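Local coordinates for protein arginine N-methyltransferase SFM1 (Saccharomyces cerevisiae, PDB 5C74), which transfers one methyl group from S-adenosyl-L-methionine to an arginine of ribosomal protein S3, as a SPOUT-family protein arginine methyltransferase, at residues 15-20 / 48-53; 20-25 / 191-196. One frame throughout, in Å; residues are numbered along the deposited sequence.

Contact 1: residues 15-20 / 48-53; sequences WVILEY and QRLLKL. With SO4 (sulfate ion), chain C.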
ATOM      1  N   TRP A  15       0.775   5.891  -2.930  1.00 12.40           N
ATOM      2  CA  TRP A  15       1.718   6.962  -2.611  1.00 11.81           C
ATOM      3  C   TRP A  15       3.121   6.395  -2.399  1.00 17.30           C
ATOM      4  O   TRP A  15       4.107   7.032  -2.793  1.00 13.70           O
ATOM      5  CB  TRP A  15       1.270   7.783  -1.385  1.00 15.70           C
ATOM      6  CG  TRP A  15       1.210   7.067  -0.055  1.00 13.35           C
ATOM      7  CD1 TRP A  15       0.114   6.481   0.519  1.00 19.96           C
ATOM      8  CD2 TRP A  15       2.282   6.911   0.880  1.00 16.09           C
ATOM      9  NE1 TRP A  15       0.445   5.961   1.751  1.00 16.74           N
ATOM     10  CE2 TRP A  15       1.771   6.218   1.998  1.00 16.97           C
ATOM     11  CE3 TRP A  15       3.635   7.284   0.879  1.00 17.69           C
ATOM     12  CZ2 TRP A  15       2.557   5.893   3.105  1.00 20.23           C
ATOM     13  CZ3 TRP A  15       4.418   6.966   1.986  1.00 19.50           C
ATOM     14  CH2 TRP A  15       3.874   6.272   3.077  1.00 20.89           C
ATOM     15  N   VAL A  16       3.216   5.195  -1.827  1.00 11.34           N
ATOM     16  CA  VAL A  16       4.522   4.532  -1.674  1.00 13.01           C
ATOM     17  C   VAL A  16       5.140   4.189  -3.036  1.00 13.14           C
ATOM     18  O   VAL A  16       6.350   4.347  -3.260  1.00 14.37           O
ATOM     19  CB  VAL A  16       4.402   3.241  -0.825  1.00 13.55           C
ATOM     20  CG1 VAL A  16       5.612   2.353  -1.001  1.00 16.78           C
ATOM     21  CG2 VAL A  16       4.207   3.571   0.651  1.00 17.09           C
ATOM     22  N   ILE A  17       4.312   3.732  -3.967  1.00 10.89           N
ATOM     23  CA  ILE A  17       4.810   3.438  -5.317  1.00 11.02           C
ATOM     24  C   ILE A  17       5.351   4.708  -5.973  1.00 16.44           C
ATOM     25  O   ILE A  17       6.405   4.692  -6.615  1.00 14.60           O
ATOM     26  CB  ILE A  17       3.711   2.815  -6.195  1.00 11.46           C
ATOM     27  CG1 ILE A  17       3.355   1.418  -5.656  1.00 11.42           C
ATOM     28  CG2 ILE A  17       4.170   2.736  -7.665  1.00 16.94           C
ATOM     29  CD1 ILE A  17       2.084   0.797  -6.309  1.00 12.40           C
ATOM     30  N   LEU A  18       4.648   5.819  -5.796  1.00 14.28           N
ATOM     31  CA  LEU A  18       5.134   7.069  -6.359  1.00 14.71           C
ATOM     32  C   LEU A  18       6.448   7.486  -5.701  1.00 13.32           C
ATOM     33  O   LEU A  18       7.363   7.952  -6.395  1.00 13.05           O
ATOM     34  CB  LEU A  18       4.091   8.180  -6.216  1.00 15.99           C
ATOM     35  CG  LEU A  18       2.773   7.924  -6.958  1.00 17.87           C
ATOM     36  CD1 LEU A  18       1.835   9.132  -6.759  1.00 19.61           C
ATOM     37  CD2 LEU A  18       3.043   7.691  -8.440  1.00 16.06           C
ATOM     38  N   GLU A  19       6.544   7.323  -4.378  1.00 12.18           N
ATOM     39  CA  GLU A  19       7.785   7.685  -3.677  1.00 12.00           C
ATOM     40  C   GLU A  19       8.948   6.800  -4.079  1.00 14.50           C
ATOM     41  O   GLU A  19      10.044   7.304  -4.367  1.00 13.47           O
ATOM     42  CB  GLU A  19       7.592   7.641  -2.163  1.00 15.41           C
ATOM     43  CG  GLU A  19       6.655   8.758  -1.699  1.00 20.10           C
ATOM     44  CD  GLU A  19       6.732   9.060  -0.203  1.00 27.98           C
ATOM     45  OE1 GLU A  19       7.365   8.281   0.560  1.00 26.64           O
ATOM     46  OE2 GLU A  19       6.158  10.101   0.192  1.00 22.31           O
ATOM     47  N   TYR A  20       8.730   5.491  -4.103  1.00 12.66           N
ATOM     48  CA  TYR A  20       9.798   4.581  -4.543  1.00 13.97           C
ATOM     49  C   TYR A  20      10.223   4.856  -5.985  1.00 17.29           C
ATOM     50  O   TYR A  20      11.410   4.779  -6.307  1.00 12.86           O
ATOM     51  CB  TYR A  20       9.364   3.116  -4.409  1.00 10.21           C
ATOM     52  CG  TYR A  20       9.272   2.612  -2.983  1.00 14.50           C
ATOM     53  CD1 TYR A  20       9.693   3.390  -1.900  1.00 17.53           C
ATOM     54  CD2 TYR A  20       8.783   1.339  -2.717  1.00 12.29           C
ATOM     55  CE1 TYR A  20       9.598   2.905  -0.602  1.00 23.83           C
ATOM     56  CE2 TYR A  20       8.686   0.859  -1.436  1.00 11.77           C
ATOM     57  CZ  TYR A  20       9.099   1.626  -0.385  1.00 17.64           C
ATOM     58  OH  TYR A  20       8.985   1.095   0.875  1.00 16.31           O
ATOM     59  N   GLN A  48       4.048  -3.327 -11.162  1.00 21.22           N
ATOM     60  CA  GLN A  48       4.676  -3.342 -12.483  1.00 26.29           C
ATOM     61  C   GLN A  48       5.542  -2.113 -12.747  1.00 22.24           C
ATOM     62  O   GLN A  48       6.579  -2.209 -13.410  1.00 20.26           O
ATOM     63  CB  GLN A  48       3.616  -3.458 -13.581  1.00 33.77           C
ATOM     64  CG  GLN A  48       2.981  -4.836 -13.687  1.00 45.01           C
ATOM     65  CD  GLN A  48       3.986  -5.910 -14.056  1.00 46.27           C
ATOM     66  OE1 GLN A  48       4.149  -6.896 -13.340  1.00 52.36           O
ATOM     67  NE2 GLN A  48       4.667  -5.720 -15.176  1.00 43.87           N
ATOM     68  N   ARG A  49       5.117  -0.961 -12.240  1.00 16.57           N
ATOM     69  CA  ARG A  49       5.880   0.261 -12.437  1.00 17.29           C
ATOM     70  C   ARG A  49       7.255   0.145 -11.788  1.00 18.64           C
ATOM     71  O   ARG A  49       8.257   0.622 -12.339  1.00 16.98           O
ATOM     72  CB  ARG A  49       5.105   1.466 -11.890  1.00 17.50           C
ATOM     73  CG  ARG A  49       4.076   2.000 -12.886  1.00 22.56           C
ATOM     74  CD  ARG A  49       3.089   2.966 -12.210  1.00 21.63           C
ATOM     75  NE  ARG A  49       2.281   2.305 -11.181  1.00 17.57           N
ATOM     76  CZ  ARG A  49       1.644   2.966 -10.218  1.00 23.03           C
ATOM     77  NH1 ARG A  49       1.723   4.297 -10.170  1.00 18.94           N
ATOM     78  NH2 ARG A  49       0.934   2.309  -9.309  1.00 21.59           N
ATOM     79  N   LEU A  50       7.317  -0.519 -10.639  1.00 15.23           N
ATOM     80  CA  LEU A  50       8.586  -0.627  -9.925  1.00 14.42           C
ATOM     81  C   LEU A  50       9.485  -1.695 -10.560  1.00 16.61           C
ATOM     82  O   LEU A  50      10.706  -1.533 -10.646  1.00 16.87           O
ATOM     83  CB  LEU A  50       8.344  -0.929  -8.448  1.00 14.75           C
ATOM     84  CG  LEU A  50       7.576   0.186  -7.714  1.00 15.64           C
ATOM     85  CD1 LEU A  50       7.291  -0.207  -6.279  1.00 16.06           C
ATOM     86  CD2 LEU A  50       8.359   1.510  -7.748  1.00 14.90           C
ATOM     87  N   LEU A  51       8.879  -2.789 -10.994  1.00 17.73           N
ATOM     88  CA  LEU A  51       9.633  -3.800 -11.734  1.00 20.87           C
ATOM     89  C   LEU A  51      10.262  -3.192 -12.988  1.00 25.61           C
ATOM     90  O   LEU A  51      11.440  -3.414 -13.268  1.00 18.58           O
ATOM     91  CB  LEU A  51       8.730  -4.971 -12.093  1.00 19.92           C
ATOM     92  CG  LEU A  51       8.333  -5.859 -10.909  1.00 21.14           C
ATOM     93  CD1 LEU A  51       7.378  -6.965 -11.360  1.00 29.03           C
ATOM     94  CD2 LEU A  51       9.550  -6.440 -10.201  1.00 25.42           C
ATOM     95  N   LYS A  52       9.493  -2.394 -13.727  1.00 22.70           N
ATOM     96  CA  LYS A  52      10.021  -1.796 -14.951  1.00 21.66           C
ATOM     97  C   LYS A  52      11.153  -0.827 -14.650  1.00 23.08           C
ATOM     98  O   LYS A  52      12.044  -0.631 -15.477  1.00 22.37           O
ATOM     99  CB  LYS A  52       8.913  -1.094 -15.741  1.00 20.29           C
ATOM    100  CG  LYS A  52       7.882  -2.072 -16.291  1.00 35.68           C
ATOM    101  CD  LYS A  52       7.028  -1.456 -17.383  1.00 46.11           C
ATOM    102  CE  LYS A  52       5.973  -2.444 -17.863  1.00 49.45           C
ATOM    103  NZ  LYS A  52       5.025  -2.794 -16.769  1.00 52.80           N
ATOM    104  N   LEU A  53      11.138  -0.237 -13.462  1.00 16.98           N
ATOM    105  CA  LEU A  53      12.214   0.668 -13.070  1.00 18.09           C
ATOM    106  C   LEU A  53      13.425  -0.082 -12.487  1.00 23.84           C
ATOM    107  O   LEU A  53      14.440   0.524 -12.150  1.00 24.38           O
ATOM    108  CB  LEU A  53      11.698   1.704 -12.062  1.00 15.75           C
ATOM    109  CG  LEU A  53      10.870   2.842 -12.675  1.00 20.08           C
ATOM    110  CD1 LEU A  53      10.248   3.746 -11.592  1.00 20.16           C
ATOM    111  CD2 LEU A  53      11.736   3.671 -13.612  1.00 24.03           C
TER
HETATM  112  S   SO4 C 301       1.238  -1.129 -10.897  1.00 22.70           S
HETATM  113  O1  SO4 C 301       0.672  -0.592  -9.658  1.00 20.35           O
HETATM  114  O2  SO4 C 301       1.301  -2.573 -10.751  1.00 20.75           O
HETATM  115  O3  SO4 C 301       2.570  -0.575 -11.109  1.00 26.28           O
HETATM  116  O4  SO4 C 301       0.394  -0.796 -12.037  1.00 24.23           O
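I17 meets R49 where helix 14-27 and the short helix 48-52 run side by side, their axes 10.0 Å apart and inclined by 13°. R49, long enough to reach the sulfate, can be followed outward. Its CB, CG and CD all pass alongside sulfate O3, CB at 3.3 Å, and the bend about CG-CD (chi3 -64°) brings NE round to the ion. NE then donates to O3, which also accepts from the backbone N-H of R49. At the tip NH2 donates to sulfate O1 at 2.9 Å, nearly straight at 172°, and also forms a salt bridge with E14. The sulfate thus sits at the guanidinium edge, and the backbone N of Q48 adds a bond to O2. The beta-branch of I17 puts methyl CG2 over the centre of one guanidinium face, 3.6 Å from R49 CZ and 4.3 Å from L50 CG; I17 CD1 touches NH2, while L18 CD2 reaches NH1 obliquely. An alanine in place of I17 would probably leave this guanidinium face without its methyl cover and open a gap beside L50. The two methyls of L50 reach two places: CD2 packs on Y20 CB at 3.8 Å, and CD1 lies at the ring edge. Y20 sends its hydroxyl to H7. The chemistry implies an apolar seam bordered by an anion site of first-turn N-H groups and arginine, filled here by sulfate probably from the crystallisation liquor.

Contact 2: residues 20-25 / 191-196; sequences YSQILR and ILPEGM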
ATOM      1  N   TYR A  20       8.730   5.491  -4.103  1.00 12.66           N
ATOM      2  CA  TYR A  20       9.798   4.581  -4.543  1.00 13.97           C
ATOM      3  C   TYR A  20      10.223   4.856  -5.985  1.00 17.29           C
ATOM      4  O   TYR A  20      11.410   4.779  -6.307  1.00 12.86           O
ATOM      5  CB  TYR A  20       9.364   3.116  -4.409  1.00 10.21           C
ATOM      6  CG  TYR A  20       9.272   2.612  -2.983  1.00 14.50           C
ATOM      7  CD1 TYR A  20       9.693   3.390  -1.900  1.00 17.53           C
ATOM      8  CD2 TYR A  20       8.783   1.339  -2.717  1.00 12.29           C
ATOM      9  CE1 TYR A  20       9.598   2.905  -0.602  1.00 23.83           C
ATOM     10  CE2 TYR A  20       8.686   0.859  -1.436  1.00 11.77           C
ATOM     11  CZ  TYR A  20       9.099   1.626  -0.385  1.00 17.64           C
ATOM     12  OH  TYR A  20       8.985   1.095   0.875  1.00 16.31           O
ATOM     13  N   SER A  21       9.256   5.159  -6.857  1.00 13.24           N
ATOM     14  CA  SER A  21       9.568   5.464  -8.246  1.00 15.25           C
ATOM     15  C   SER A  21      10.464   6.686  -8.327  1.00 13.25           C
ATOM     16  O   SER A  21      11.405   6.712  -9.117  1.00 14.42           O
ATOM     17  CB  SER A  21       8.298   5.713  -9.066  1.00 16.54           C
ATOM     18  OG  SER A  21       7.495   4.548  -9.101  1.00 16.54           O
ATOM     19  N   GLN A  22      10.157   7.705  -7.524  1.00 12.53           N
ATOM     20  CA  GLN A  22      10.952   8.930  -7.525  1.00 16.79           C
ATOM     21  C   GLN A  22      12.370   8.639  -7.042  1.00 17.56           C
ATOM     22  O   GLN A  22      13.353   9.135  -7.611  1.00 14.28           O
ATOM     23  CB  GLN A  22      10.294  10.001  -6.648  1.00 16.94           C
ATOM     24  CG  GLN A  22      11.042  11.333  -6.629  1.00 21.88           C
ATOM     25  CD  GLN A  22      10.654  12.243  -7.764  1.00 28.41           C
ATOM     26  OE1 GLN A  22      10.093  11.806  -8.780  1.00 27.59           O
ATOM     27  NE2 GLN A  22      10.932  13.536  -7.595  1.00 35.97           N
ATOM     28  N   ILE A  23      12.482   7.820  -6.003  1.00 16.51           N
ATOM     29  CA  ILE A  23      13.809   7.428  -5.488  1.00 13.48           C
ATOM     30  C   ILE A  23      14.637   6.709  -6.558  1.00 16.72           C
ATOM     31  O   ILE A  23      15.809   7.045  -6.785  1.00 12.93           O
ATOM     32  CB  ILE A  23      13.661   6.544  -4.225  1.00 14.74           C
ATOM     33  CG1 ILE A  23      13.099   7.404  -3.077  1.00 13.90           C
ATOM     34  CG2 ILE A  23      14.988   5.903  -3.835  1.00 14.83           C
ATOM     35  CD1 ILE A  23      12.510   6.608  -1.889  1.00 11.97           C
ATOM     36  N   LEU A  24      14.021   5.747  -7.238  1.00 13.43           N
ATOM     37  CA  LEU A  24      14.697   5.015  -8.302  1.00 12.66           C
ATOM     38  C   LEU A  24      15.150   5.934  -9.428  1.00 14.44           C
ATOM     39  O   LEU A  24      16.242   5.768  -9.965  1.00 16.32           O
ATOM     40  CB  LEU A  24      13.786   3.905  -8.852  1.00 14.61           C
ATOM     41  CG  LEU A  24      13.547   2.734  -7.898  1.00 14.80           C
ATOM     42  CD1 LEU A  24      12.302   1.922  -8.304  1.00 16.42           C
ATOM     43  CD2 LEU A  24      14.778   1.822  -7.868  1.00 14.32           C
ATOM     44  N   ARG A  25      14.321   6.908  -9.792  1.00 12.91           N
ATOM     45  CA  ARG A  25      14.696   7.826 -10.857  1.00 16.33           C
ATOM     46  C   ARG A  25      15.864   8.698 -10.402  1.00 17.60           C
ATOM     47  O   ARG A  25      16.717   9.065 -11.210  1.00 18.77           O
ATOM     48  CB  ARG A  25      13.507   8.701 -11.287  1.00 14.61           C
ATOM     49  CG  ARG A  25      12.521   7.959 -12.214  1.00 22.71           C
ATOM     50  CD  ARG A  25      11.418   8.867 -12.746  1.00 27.21           C
ATOM     51  NE  ARG A  25      10.620   9.413 -11.661  1.00 34.14           N
ATOM     52  CZ  ARG A  25       9.412   8.976 -11.315  1.00 28.60           C
ATOM     53  NH1 ARG A  25       8.829   7.994 -11.985  1.00 29.45           N
ATOM     54  NH2 ARG A  25       8.784   9.542 -10.298  1.00 29.45           N
ATOM     55  N   ILE A 191       9.717  19.784  -3.435  1.00 16.57           N
ATOM     56  CA  ILE A 191       9.929  18.729  -4.409  1.00 15.93           C
ATOM     57  C   ILE A 191       9.142  17.499  -4.002  1.00 16.74           C
ATOM     58  O   ILE A 191       9.405  16.915  -2.950  1.00 15.24           O
ATOM     59  CB  ILE A 191      11.427  18.377  -4.538  1.00 12.53           C
ATOM     60  CG1 ILE A 191      12.190  19.592  -5.091  1.00 15.46           C
ATOM     61  CG2 ILE A 191      11.631  17.145  -5.430  1.00 17.24           C
ATOM     62  CD1 ILE A 191      13.725  19.440  -5.011  1.00 16.29           C
ATOM     63  N   LEU A 192       8.172  17.137  -4.836  1.00 16.22           N
ATOM     64  CA  LEU A 192       7.326  15.961  -4.616  1.00 15.17           C
ATOM     65  C   LEU A 192       7.576  14.936  -5.709  1.00 15.12           C
ATOM     66  O   LEU A 192       7.935  15.308  -6.818  1.00 17.46           O
ATOM     67  CB  LEU A 192       5.836  16.339  -4.628  1.00 18.20           C
ATOM     68  CG  LEU A 192       5.204  17.334  -3.657  1.00 26.66           C
ATOM     69  CD1 LEU A 192       3.712  17.076  -3.518  1.00 28.21           C
ATOM     70  CD2 LEU A 192       5.853  17.307  -2.314  1.00 28.36           C
ATOM     71  N   PRO A 193       7.343  13.641  -5.420  1.00 15.42           N
ATOM     72  CA  PRO A 193       7.419  12.625  -6.474  1.00 15.39           C
ATOM     73  C   PRO A 193       6.490  12.977  -7.623  1.00 16.79           C
ATOM     74  O   PRO A 193       5.446  13.599  -7.383  1.00 17.27           O
ATOM     75  CB  PRO A 193       6.942  11.342  -5.766  1.00 16.39           C
ATOM     76  CG  PRO A 193       7.294  11.575  -4.320  1.00 13.04           C
ATOM     77  CD  PRO A 193       7.046  13.060  -4.099  1.00 11.95           C
ATOM     78  N   GLU A 194       6.841  12.592  -8.847  1.00 17.25           N
ATOM     79  CA  GLU A 194       5.910  12.722  -9.950  1.00 21.02           C
ATOM     80  C   GLU A 194       4.585  12.080  -9.543  1.00 20.12           C
ATOM     81  O   GLU A 194       4.576  10.996  -8.950  1.00 18.16           O
ATOM     82  CB  GLU A 194       6.466  12.066 -11.221  1.00 25.07           C
ATOM     83  CG  GLU A 194       7.760  12.708 -11.725  1.00 27.30           C
ATOM     84  CD  GLU A 194       8.271  12.093 -13.032  1.00 37.42           C
ATOM     85  OE1 GLU A 194       7.599  11.203 -13.597  1.00 33.26           O
ATOM     86  OE2 GLU A 194       9.353  12.510 -13.496  1.00 41.78           O
ATOM     87  N   GLY A 195       3.476  12.763  -9.820  1.00 14.74           N
ATOM     88  CA  GLY A 195       2.171  12.191  -9.545  1.00 16.75           C
ATOM     89  C   GLY A 195       1.635  12.420  -8.140  1.00 20.01           C
ATOM     90  O   GLY A 195       0.446  12.214  -7.898  1.00 17.61           O
ATOM     91  N   MET A 196       2.488  12.819  -7.203  1.00 15.53           N
ATOM     92  CA  MET A 196       2.021  12.946  -5.812  1.00 14.88           C
ATOM     93  C   MET A 196       1.040  14.106  -5.625  1.00 15.10           C
ATOM     94  O   MET A 196       0.027  13.959  -4.934  1.00 17.48           O
ATOM     95  CB  MET A 196       3.191  13.110  -4.838  1.00 14.31           C
ATOM     96  CG  MET A 196       2.738  13.124  -3.350  1.00 19.58           C
ATOM     97  SD  MET A 196       2.044  11.547  -2.756  1.00 12.61           S
ATOM     98  CE  MET A 196       3.533  10.555  -2.646  1.00 22.13           C
TER
HETATM   99  O   HOH W   1       6.712   9.110  -8.827  1.00 18.94           O
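Q22 on helix 14-27 faces P193 in the irregular segment 191-196, their CA atoms 5.2 Å apart where the loop passes the helix before turning into helix 196-205. The Q22 side chain leaves with CG anti to the backbone N (chi1 -178°) and bends at the next bond, and its aliphatic part crosses P193 at about a right angle. CB of Q22 rests 3.7 Å from CB of P193, while the amide carbon CD lies against P193 CA. Glutamine suits this place because it offers methylenes to the proline and a carbonyl beyond them. That oxygen, OE1, accepts a weak bond from the backbone N of E194 at 3.3 Å and a stronger one from R25 NH2 at 3.0 Å. The latter is straight and lies in both the carbonyl and the guanidinium planes, which fixes how R25 is turned. E194 then lays its carboxylate over one face of that guanidinium, the planes only 8° apart; the opposite face looks onto the backbone O of S21. OE1 of E194 is 3.8 Å from R25 NH1, a long salt bridge in which no N-H points at the oxygen, so the attraction is of charge alone. At the edge, a water accepts from R25 NH2 and donates to E194 O, tying side chain to loop backbone. G195, with phi at 87°, has a conformation that favours glycine and occupies the N-cap position of helix 196-205. In this SPOUT-clan alpha/beta fold, the helix following the first strand of the parallel sheet is thus packed by the loop leading into the chain's last helix.

Overall arrangement
From the N terminus the chain leaves strand 2-6 and enters helix 14-27, which serves both contacts: its first half in contact 1, its second in contact 2, with Y20 common to the two. After strand 32-35 the chain returns as helix 48-52, and contact 1 closes this short loop of 27 intervening residues. Contact 2 closes a far longer one, spanning the remaining strands of the parallel sheet and the antiparallel sheet. Because their segments alternate, the two loops cross. They lie about 9 Å apart, centre to centre, and they touch directly, as where L50 CD2 meets S21 OG. Helix 14-27 thereby joins an early helix to the approach to C-terminal helix 196-205.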